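Local atomic coordinates of lipoprotein (PDB entry 7ADK), a protein that is probably a membrane-anchored lipoprotein peptidase of the chymotrypsin-like PA clan. Residues 253-258 with 696-701; 442-447 with 830-835; 823-828 with 838-843. One frame throughout, in Å; residues are numbered along the deposited sequence.

In the fold
Contacts 2 and 3 are neighbours, their centres about 7 Å apart, and both draw on helix 824-831; contact 1 lies about 39 Å from contact 2 and 38 Å from contact 3, centre to centre. The trio illustrates how chemistry follows position. In contact 1, nearest the middle of the chain, buried residues of two loops meet through apolar carbon and the stem of a lysine. Contact 3 is also buried, and there an aromatic pair and a CH-pi contact pack the start of the helix on the loop that follows strand 836-837. Contact 2, partly buried, brings phenol and amine ends together round acidic residues of the adjoining strand, tying the residue after the helix to the antiparallel sheet.

Contact 1 (253-258 with 696-701); sequences GLKIYE and FFSYQI
Leu254 and Tyr699 form the apolar part of this contact. One methyl, CD2 of Leu254, does the touching: it approaches the root of the tyrosine ring, 3.5 Å from CD2 of Tyr699 and 3.8 Å from its CB. The first torsion of Leu254, with CG anti to the backbone N (chi1 -173°), brings CD2 against the ring, and Tyr171 of helix 165-173 packs against both partners.

The second kind of interaction is van der Waals contact along an aliphatic stem. Lys255 passes Ser698 with its methylene groups, CD standing 3.3 Å from the Ser698 OG, while its CB lies 4.1 Å from the backbone N of Tyr699. The lysine chain bends only at its last torsion (chi4 -78°), and NZ is hydrogen-bonded to the carbonyl O of Ala781.

Polar bonds from 696-701 go to residues just before 253-258: the carbonyl O of Tyr699 accepts from Ser252 OG, and Gln700 NE2 is hydrogen-bonded to the carbonyl O of Val251. This is buried loop-to-loop packing, joining the connection between helix 220-226 and strand 289-293 to the one that leads into strand 712-714 of the mixed sheet.

Contact 2 (442-447 with 830-835); sequences KFYFGT and KMYSGK
Lys442 and Tyr444, which project from the same side of strand 442-447 in the antiparallel sheet, receive Tyr832, just past the C-terminal end of helix 824-831. The sheet probably corresponds to a beta-barrel of the kind found in PA-clan peptidases, to which this family belongs. Tyr832 is the first residue to leave helical geometry and opens a type II beta turn closed by the bond from Lys835 N to Tyr832 O, 3.1 Å long.

The two tyrosines approach from opposite directions. The hydroxyl of Tyr444 approaches the other ring obliquely, its OH 3.3 Å from CE2 and 3.6 Å from CZ of Tyr832. Lys442 comes in beside it: an extended chain, started by a CG anti to the backbone N (chi1 -164°), carries CE to 3.3 Å from the Tyr832 OH. Its ammonium goes past the phenol and forms a salt bridge with Asp546 OD2, with a weaker, long ion pair to Glu544.

Glu544 explains why the polar ends gather here. Its OE2 is hydrogen-bonded to both Tyr444 OH and Tyr832 OH, so one carboxylate oxygen ties the strand's phenol to the phenol that follows the helix. The nearby lysine would probably favour the charged form of this acid.

Strand 442-447 runs between strands 421-433 and 541-546, antiparallel to each. Tyr832 rests on Leu432 of the former strand, while Tyr444 also packs against Tyr824 and Met828 on helix 824-831, which lies against this part of the sheet.

Contact 3 (823-828 with 838-843); sequences SYREVM and ALFQNG
Arg825 lays its aliphatic stem against the ring of Phe840. CB starts 3.7 Å from CZ of Phe840. The next carbon, CG, makes an off-centre CH-pi contact, 4.1 Å from the centroid of the Phe840 ring and 30° off its normal. CD then lies 3.7 Å from CE1 of Phe840. Beyond this the chain bends at chi3 and leaves the ring, the guanidinium plane turned 68° from it. NE is hydrogen-bonded to the carbonyl O of Tyr812, while NH1 is hydrogen-bonded to the carbonyl O of Phe844 and forms a salt bridge with Asp846 OD1. NH2 and Glu826 OE1 make a long pairing of charges only, since the carboxylate oxygen lies well out of the guanidinium plane.

Tyr824 meets the same phenylalanine at its edge. Its CD2 is 3.7 Å from CE2 of Phe840, and the two rings are oblique, their planes at 54°. Leu839 adds a methyl, CD1, 4.1 Å from CE2 of Tyr824.

Phe840 opens a type I beta turn that ends at Gly843, in the loop following strand 836-837. That short strand pairs with strand 421-433, whose Asp430 binds Tyr824 OH through OD2 and the backbone N of Leu839 through OD1. The first turn of helix 824-831 and the returning loop are therefore both fastened to one residue of the antiparallel sheet.

Contact 1 (253-258 with 696-701)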
loop_
_atom_site.group_PDB
_atom_site.type_symbol
_atom_site.label_atom_id
_atom_site.label_comp_id
_atom_site.label_asym_id
_atom_site.label_seq_id
_atom_site.Cartn_x
_atom_site.Cartn_y
_atom_site.Cartn_z
ATOM N N GLY B 253 -1.815 23.074 -14.899
ATOM C CA GLY B 253 -0.359 22.968 -14.765
ATOM C C GLY B 253 0.286 24.104 -13.973
ATOM O O GLY B 253 1.274 24.684 -14.421
ATOM N N LEU B 254 -0.301 24.450 -12.826
ATOM C CA LEU B 254 0.079 25.610 -12.016
ATOM C C LEU B 254 -0.128 25.461 -10.504
ATOM O O LEU B 254 0.602 26.056 -9.720
ATOM C CB LEU B 254 -0.673 26.825 -12.556
ATOM C CG LEU B 254 -0.251 28.145 -11.915
ATOM C CD1 LEU B 254 -0.295 29.247 -12.945
ATOM C CD2 LEU B 254 -1.140 28.589 -10.772
ATOM N N LYS B 255 -1.111 24.684 -10.038
ATOM C CA LYS B 255 -1.372 24.520 -8.587
ATOM C C LYS B 255 -0.335 23.659 -7.852
ATOM O O LYS B 255 -0.569 23.218 -6.731
ATOM C CB LYS B 255 -2.814 24.055 -8.342
ATOM C CG LYS B 255 -3.056 22.614 -8.788
ATOM C CD LYS B 255 -4.473 22.178 -8.464
ATOM C CE LYS B 255 -4.830 20.796 -9.036
ATOM N NZ LYS B 255 -5.144 20.858 -10.496
ATOM N N ILE B 256 0.792 23.370 -8.493
ATOM C CA ILE B 256 1.672 22.253 -8.170
ATOM C C ILE B 256 3.099 22.763 -7.913
ATOM O O ILE B 256 3.518 22.836 -6.764
ATOM C CB ILE B 256 1.545 21.124 -9.228
ATOM C CG1 ILE B 256 0.064 20.736 -9.448
ATOM C CG2 ILE B 256 2.354 19.903 -8.776
ATOM C CD1 ILE B 256 -0.219 19.629 -10.459
ATOM N N TYR B 257 3.855 23.131 -8.955
ATOM C CA TYR B 257 5.268 23.549 -8.888
ATOM C C TYR B 257 6.237 22.539 -8.230
ATOM O O TYR B 257 7.420 22.823 -8.041
ATOM C CB TYR B 257 5.409 24.927 -8.235
ATOM C CG TYR B 257 4.492 26.031 -8.720
ATOM C CD1 TYR B 257 4.694 26.612 -9.983
ATOM C CD2 TYR B 257 3.531 26.567 -7.845
ATOM C CE1 TYR B 257 3.945 27.735 -10.360
ATOM C CE2 TYR B 257 2.772 27.687 -8.227
ATOM C CZ TYR B 257 2.981 28.271 -9.489
ATOM O OH TYR B 257 2.230 29.329 -9.873
ATOM N N GLU B 258 5.765 21.339 -7.878
ATOM C CA GLU B 258 6.529 20.317 -7.154
ATOM C C GLU B 258 7.757 19.812 -7.915
ATOM O O GLU B 258 8.705 19.331 -7.292
ATOM C CB GLU B 258 5.599 19.142 -6.794
ATOM C CG GLU B 258 4.502 19.500 -5.781
ATOM C CD GLU B 258 5.038 20.145 -4.494
ATOM O OE1 GLU B 258 6.174 19.821 -4.078
ATOM O OE2 GLU B 258 4.339 20.978 -3.884
ATOM N N PHE B 696 -5.034 24.809 0.224
ATOM C CA PHE B 696 -5.841 25.964 -0.161
ATOM C C PHE B 696 -6.790 25.641 -1.319
ATOM O O PHE B 696 -7.101 24.483 -1.599
ATOM C CB PHE B 696 -4.877 27.121 -0.476
ATOM C CG PHE B 696 -3.828 27.380 0.585
ATOM C CD1 PHE B 696 -4.158 28.146 1.716
ATOM C CD2 PHE B 696 -2.537 26.830 0.464
ATOM C CE1 PHE B 696 -3.206 28.348 2.725
ATOM C CE2 PHE B 696 -1.584 27.037 1.472
ATOM C CZ PHE B 696 -1.925 27.791 2.608
ATOM N N PHE B 697 -7.267 26.677 -2.000
ATOM C CA PHE B 697 -8.058 26.585 -3.220
ATOM C C PHE B 697 -7.240 26.256 -4.485
ATOM O O PHE B 697 -6.073 26.605 -4.619
ATOM C CB PHE B 697 -8.825 27.893 -3.380
ATOM C CG PHE B 697 -9.688 28.315 -2.207
ATOM C CD1 PHE B 697 -10.674 27.449 -1.704
ATOM C CD2 PHE B 697 -9.535 29.595 -1.646
ATOM C CE1 PHE B 697 -11.488 27.853 -0.638
ATOM C CE2 PHE B 697 -10.392 30.015 -0.624
ATOM C CZ PHE B 697 -11.357 29.139 -0.116
ATOM N N SER B 698 -7.870 25.561 -5.422
ATOM C CA SER B 698 -7.308 25.099 -6.688
ATOM C C SER B 698 -7.357 26.164 -7.790
ATOM O O SER B 698 -8.379 26.810 -8.004
ATOM C CB SER B 698 -8.112 23.884 -7.122
ATOM O OG SER B 698 -7.554 23.279 -8.248
ATOM N N TYR B 699 -6.283 26.315 -8.561
ATOM C CA TYR B 699 -6.214 27.174 -9.753
ATOM C C TYR B 699 -6.707 26.411 -11.009
ATOM O O TYR B 699 -6.178 26.570 -12.102
ATOM C CB TYR B 699 -4.797 27.781 -9.898
ATOM C CG TYR B 699 -4.376 28.874 -8.918
ATOM C CD1 TYR B 699 -4.370 28.652 -7.525
ATOM C CD2 TYR B 699 -3.922 30.118 -9.406
ATOM C CE1 TYR B 699 -3.942 29.655 -6.638
ATOM C CE2 TYR B 699 -3.470 31.118 -8.525
ATOM C CZ TYR B 699 -3.483 30.889 -7.135
ATOM O OH TYR B 699 -3.004 31.832 -6.288
ATOM N N GLN B 700 -7.714 25.548 -10.883
ATOM C CA GLN B 700 -8.431 24.945 -12.013
ATOM C C GLN B 700 -9.366 25.970 -12.690
ATOM O O GLN B 700 -10.152 26.627 -12.009
ATOM C CB GLN B 700 -9.208 23.709 -11.525
ATOM C CG GLN B 700 -9.175 22.539 -12.510
ATOM C CD GLN B 700 -10.060 22.712 -13.722
ATOM O OE1 GLN B 700 -11.249 22.935 -13.635
ATOM N NE2 GLN B 700 -9.531 22.597 -14.909
ATOM N N ILE B 701 -9.294 26.128 -14.018
ATOM C CA ILE B 701 -10.126 27.099 -14.747
ATOM C C ILE B 701 -11.544 26.569 -14.994
ATOM O O ILE B 701 -12.514 27.311 -14.882
ATOM C CB ILE B 701 -9.441 27.496 -16.073
ATOM C CG1 ILE B 701 -8.083 28.189 -15.866
ATOM C CG2 ILE B 701 -10.345 28.342 -16.979
ATOM C CD1 ILE B 701 -8.136 29.583 -15.275
#

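Contact 2 (442-447 with 830-835)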
loop_
_atom_site.group_PDB
_atom_site.type_symbol
_atom_site.label_atom_id
_atom_site.label_comp_id
_atom_site.label_asym_id
_atom_site.label_seq_id
_atom_site.Cartn_x
_atom_site.Cartn_y
_atom_site.Cartn_z
ATOM N N LYS B 442 -27.566 9.497 21.507
ATOM C CA LYS B 442 -28.194 9.750 20.207
ATOM C C LYS B 442 -27.456 10.851 19.453
ATOM O O LYS B 442 -27.456 12.008 19.863
ATOM C CB LYS B 442 -29.672 10.063 20.463
ATOM C CG LYS B 442 -30.536 9.964 19.206
ATOM C CD LYS B 442 -32.010 9.921 19.606
ATOM C CE LYS B 442 -32.884 9.537 18.420
ATOM N NZ LYS B 442 -34.102 8.817 18.836
ATOM N N PHE B 443 -26.795 10.460 18.369
ATOM C CA PHE B 443 -25.770 11.240 17.670
ATOM C C PHE B 443 -26.156 11.525 16.224
ATOM O O PHE B 443 -26.829 10.719 15.591
ATOM C CB PHE B 443 -24.434 10.498 17.707
ATOM C CG PHE B 443 -23.754 10.504 19.055
ATOM C CD1 PHE B 443 -24.142 9.603 20.052
ATOM C CD2 PHE B 443 -22.731 11.421 19.310
ATOM C CE1 PHE B 443 -23.485 9.588 21.285
ATOM C CE2 PHE B 443 -22.065 11.407 20.540
ATOM C CZ PHE B 443 -22.436 10.483 21.521
ATOM N N TYR B 444 -25.699 12.663 15.701
ATOM C CA TYR B 444 -25.965 13.158 14.358
ATOM C C TYR B 444 -24.664 13.352 13.604
ATOM O O TYR B 444 -23.691 13.907 14.126
ATOM C CB TYR B 444 -26.788 14.443 14.395
ATOM C CG TYR B 444 -28.065 14.301 15.176
ATOM C CD1 TYR B 444 -28.036 14.405 16.572
ATOM C CD2 TYR B 444 -29.257 13.960 14.524
ATOM C CE1 TYR B 444 -29.170 14.073 17.324
ATOM C CE2 TYR B 444 -30.401 13.673 15.281
ATOM C CZ TYR B 444 -30.349 13.676 16.678
ATOM O OH TYR B 444 -31.408 13.234 17.392
ATOM N N PHE B 445 -24.633 12.825 12.388
ATOM C CA PHE B 445 -23.459 12.740 11.538
ATOM C C PHE B 445 -23.696 13.477 10.207
ATOM O O PHE B 445 -24.676 13.215 9.533
ATOM C CB PHE B 445 -23.127 11.269 11.298
ATOM C CG PHE B 445 -22.661 10.486 12.524
ATOM C CD1 PHE B 445 -23.572 9.921 13.435
ATOM C CD2 PHE B 445 -21.281 10.290 12.723
ATOM C CE1 PHE B 445 -23.106 9.201 14.549
ATOM C CE2 PHE B 445 -20.811 9.547 13.819
ATOM C CZ PHE B 445 -21.722 9.009 14.735
ATOM N N GLY B 446 -22.810 14.402 9.840
ATOM C CA GLY B 446 -22.813 15.058 8.549
ATOM C C GLY B 446 -22.186 14.170 7.497
ATOM O O GLY B 446 -21.165 13.535 7.716
ATOM N N THR B 447 -22.802 14.075 6.335
ATOM C CA THR B 447 -22.356 13.259 5.207
ATOM C C THR B 447 -22.876 13.902 3.926
ATOM O O THR B 447 -23.342 15.046 3.964
ATOM C CB THR B 447 -22.799 11.787 5.401
ATOM O OG1 THR B 447 -22.170 10.981 4.449
ATOM C CG2 THR B 447 -24.305 11.554 5.300
ATOM N N LYS B 830 -38.773 20.567 14.936
ATOM C CA LYS B 830 -40.047 19.836 14.854
ATOM C C LYS B 830 -39.961 18.431 15.452
ATOM O O LYS B 830 -40.919 17.977 16.068
ATOM C CB LYS B 830 -40.607 19.833 13.422
ATOM C CG LYS B 830 -39.733 19.142 12.372
ATOM C CD LYS B 830 -40.456 18.930 11.045
ATOM C CE LYS B 830 -39.620 18.082 10.098
ATOM N NZ LYS B 830 -40.262 17.879 8.798
ATOM N N MET B 831 -38.821 17.751 15.321
ATOM C CA MET B 831 -38.618 16.408 15.876
ATOM C C MET B 831 -38.478 16.406 17.405
ATOM O O MET B 831 -39.029 15.531 18.065
ATOM C CB MET B 831 -37.394 15.752 15.219
ATOM C CG MET B 831 -37.597 15.577 13.710
ATOM S SD MET B 831 -36.314 14.641 12.857
ATOM C CE MET B 831 -36.585 12.997 13.562
ATOM N N TYR B 832 -37.774 17.388 17.974
ATOM C CA TYR B 832 -37.363 17.439 19.387
ATOM C C TYR B 832 -37.694 18.791 20.056
ATOM O O TYR B 832 -36.864 19.397 20.736
ATOM C CB TYR B 832 -35.882 17.040 19.497
ATOM C CG TYR B 832 -35.561 15.685 18.896
ATOM C CD1 TYR B 832 -36.046 14.515 19.500
ATOM C CD2 TYR B 832 -34.823 15.595 17.705
ATOM C CE1 TYR B 832 -35.796 13.264 18.916
ATOM C CE2 TYR B 832 -34.544 14.346 17.129
ATOM C CZ TYR B 832 -35.041 13.175 17.733
ATOM O OH TYR B 832 -34.827 11.956 17.180
ATOM N N SER B 833 -38.924 19.275 19.860
ATOM C CA SER B 833 -39.411 20.575 20.320
ATOM C C SER B 833 -39.199 20.769 21.820
ATOM O O SER B 833 -39.676 19.984 22.639
ATOM C CB SER B 833 -40.890 20.730 19.957
ATOM O OG SER B 833 -41.639 19.632 20.444
ATOM N N GLY B 834 -38.477 21.824 22.189
ATOM C CA GLY B 834 -38.151 22.173 23.574
ATOM C C GLY B 834 -36.894 21.519 24.156
ATOM O O GLY B 834 -36.405 21.986 25.185
ATOM N N LYS B 835 -36.269 20.522 23.514
ATOM C CA LYS B 835 -35.007 19.901 23.982
ATOM C C LYS B 835 -33.735 20.657 23.547
ATOM O O LYS B 835 -33.772 21.475 22.639
ATOM C CB LYS B 835 -34.972 18.410 23.582
ATOM C CG LYS B 835 -36.165 17.572 24.071
ATOM C CD LYS B 835 -36.366 17.604 25.584
ATOM C CE LYS B 835 -37.576 16.827 26.073
ATOM N NZ LYS B 835 -37.509 15.421 25.952
#

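Contact 3 (823-828 with 838-843)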
loop_
_atom_site.group_PDB
_atom_site.type_symbol
_atom_site.label_atom_id
_atom_site.label_comp_id
_atom_site.label_asym_id
_atom_site.label_seq_id
_atom_site.Cartn_x
_atom_site.Cartn_y
_atom_site.Cartn_z
ATOM N N SER B 823 -33.298 23.442 6.926
ATOM C CA SER B 823 -31.969 23.481 7.536
ATOM C C SER B 823 -31.953 22.587 8.770
ATOM O O SER B 823 -33.007 22.275 9.312
ATOM C CB SER B 823 -31.562 24.906 7.890
ATOM O OG SER B 823 -32.443 25.481 8.817
ATOM N N TYR B 824 -30.772 22.167 9.223
ATOM C CA TYR B 824 -30.625 21.219 10.327
ATOM C C TYR B 824 -31.392 21.623 11.595
ATOM O O TYR B 824 -32.129 20.820 12.163
ATOM C CB TYR B 824 -29.131 21.055 10.624
ATOM C CG TYR B 824 -28.820 20.115 11.768
ATOM C CD1 TYR B 824 -29.419 18.843 11.832
ATOM C CD2 TYR B 824 -27.975 20.532 12.808
ATOM C CE1 TYR B 824 -29.209 18.013 12.937
ATOM C CE2 TYR B 824 -27.775 19.704 13.920
ATOM C CZ TYR B 824 -28.406 18.455 13.993
ATOM O OH TYR B 824 -28.278 17.685 15.092
ATOM N N ARG B 825 -31.273 22.886 12.022
ATOM C CA ARG B 825 -31.941 23.420 13.207
ATOM C C ARG B 825 -33.454 23.307 13.128
ATOM O O ARG B 825 -34.090 22.813 14.046
ATOM C CB ARG B 825 -31.513 24.878 13.380
ATOM C CG ARG B 825 -32.065 25.476 14.682
ATOM C CD ARG B 825 -31.760 26.965 14.844
ATOM N NE ARG B 825 -32.275 27.742 13.709
ATOM C CZ ARG B 825 -33.524 28.055 13.450
ATOM N NH1 ARG B 825 -34.497 27.819 14.262
ATOM N NH2 ARG B 825 -33.822 28.612 12.326
ATOM N N GLU B 826 -34.049 23.782 12.047
ATOM C CA GLU B 826 -35.511 23.859 11.948
ATOM C C GLU B 826 -36.171 22.514 11.594
ATOM O O GLU B 826 -37.341 22.305 11.898
ATOM C CB GLU B 826 -35.915 25.038 11.055
ATOM C CG GLU B 826 -35.591 24.867 9.579
ATOM C CD GLU B 826 -35.438 26.190 8.808
ATOM O OE1 GLU B 826 -35.899 27.255 9.275
ATOM O OE2 GLU B 826 -34.840 26.140 7.707
ATOM N N VAL B 827 -35.410 21.571 11.031
ATOM C CA VAL B 827 -35.762 20.146 10.990
ATOM C C VAL B 827 -35.723 19.534 12.388
ATOM O O VAL B 827 -36.661 18.862 12.811
ATOM C CB VAL B 827 -34.831 19.400 10.030
ATOM C CG1 VAL B 827 -34.922 17.901 10.156
ATOM C CG2 VAL B 827 -35.143 19.769 8.593
ATOM N N MET B 828 -34.675 19.792 13.159
ATOM C CA MET B 828 -34.541 19.220 14.490
ATOM C C MET B 828 -35.526 19.827 15.506
ATOM O O MET B 828 -35.985 19.140 16.411
ATOM C CB MET B 828 -33.071 19.283 14.922
ATOM C CG MET B 828 -32.838 18.242 16.011
ATOM S SD MET B 828 -31.120 17.876 16.407
ATOM C CE MET B 828 -31.375 16.730 17.775
ATOM N N ALA B 838 -25.910 19.549 21.451
ATOM C CA ALA B 838 -24.532 20.017 21.600
ATOM C C ALA B 838 -24.203 21.274 20.755
ATOM O O ALA B 838 -23.474 22.146 21.225
ATOM C CB ALA B 838 -23.583 18.864 21.298
ATOM N N LEU B 839 -24.756 21.408 19.545
ATOM C CA LEU B 839 -24.715 22.648 18.750
ATOM C C LEU B 839 -25.725 23.722 19.193
ATOM O O LEU B 839 -25.525 24.899 18.918
ATOM C CB LEU B 839 -24.967 22.330 17.266
ATOM C CG LEU B 839 -23.834 21.618 16.527
ATOM C CD1 LEU B 839 -24.262 21.350 15.097
ATOM C CD2 LEU B 839 -22.568 22.445 16.472
ATOM N N PHE B 840 -26.807 23.334 19.855
ATOM C CA PHE B 840 -27.978 24.160 20.145
ATOM C C PHE B 840 -28.305 24.113 21.641
ATOM O O PHE B 840 -29.343 23.611 22.061
ATOM C CB PHE B 840 -29.139 23.751 19.220
ATOM C CG PHE B 840 -28.849 23.934 17.739
ATOM C CD1 PHE B 840 -28.919 25.214 17.171
ATOM C CD2 PHE B 840 -28.475 22.847 16.928
ATOM C CE1 PHE B 840 -28.591 25.411 15.820
ATOM C CE2 PHE B 840 -28.156 23.048 15.577
ATOM C CZ PHE B 840 -28.206 24.328 15.021
ATOM N N GLN B 841 -27.380 24.568 22.482
ATOM C CA GLN B 841 -27.450 24.384 23.942
ATOM C C GLN B 841 -28.518 25.245 24.633
ATOM O O GLN B 841 -28.936 24.941 25.744
ATOM C CB GLN B 841 -26.074 24.617 24.568
ATOM C CG GLN B 841 -25.050 23.588 24.098
ATOM C CD GLN B 841 -23.637 23.912 24.542
ATOM O OE1 GLN B 841 -23.371 24.320 25.661
ATOM N NE2 GLN B 841 -22.668 23.732 23.686
ATOM N N ASN B 842 -29.002 26.286 23.955
ATOM C CA ASN B 842 -30.190 27.060 24.319
ATOM C C ASN B 842 -31.494 26.561 23.643
ATOM O O ASN B 842 -32.551 27.153 23.851
ATOM C CB ASN B 842 -29.915 28.549 24.038
ATOM C CG ASN B 842 -28.757 29.124 24.838
ATOM O OD1 ASN B 842 -27.598 28.864 24.558
ATOM N ND2 ASN B 842 -29.019 29.927 25.836
ATOM N N GLY B 843 -31.453 25.490 22.841
ATOM C CA GLY B 843 -32.580 24.952 22.067
ATOM C C GLY B 843 -32.619 25.376 20.591
ATOM O O GLY B 843 -31.889 26.260 20.145
#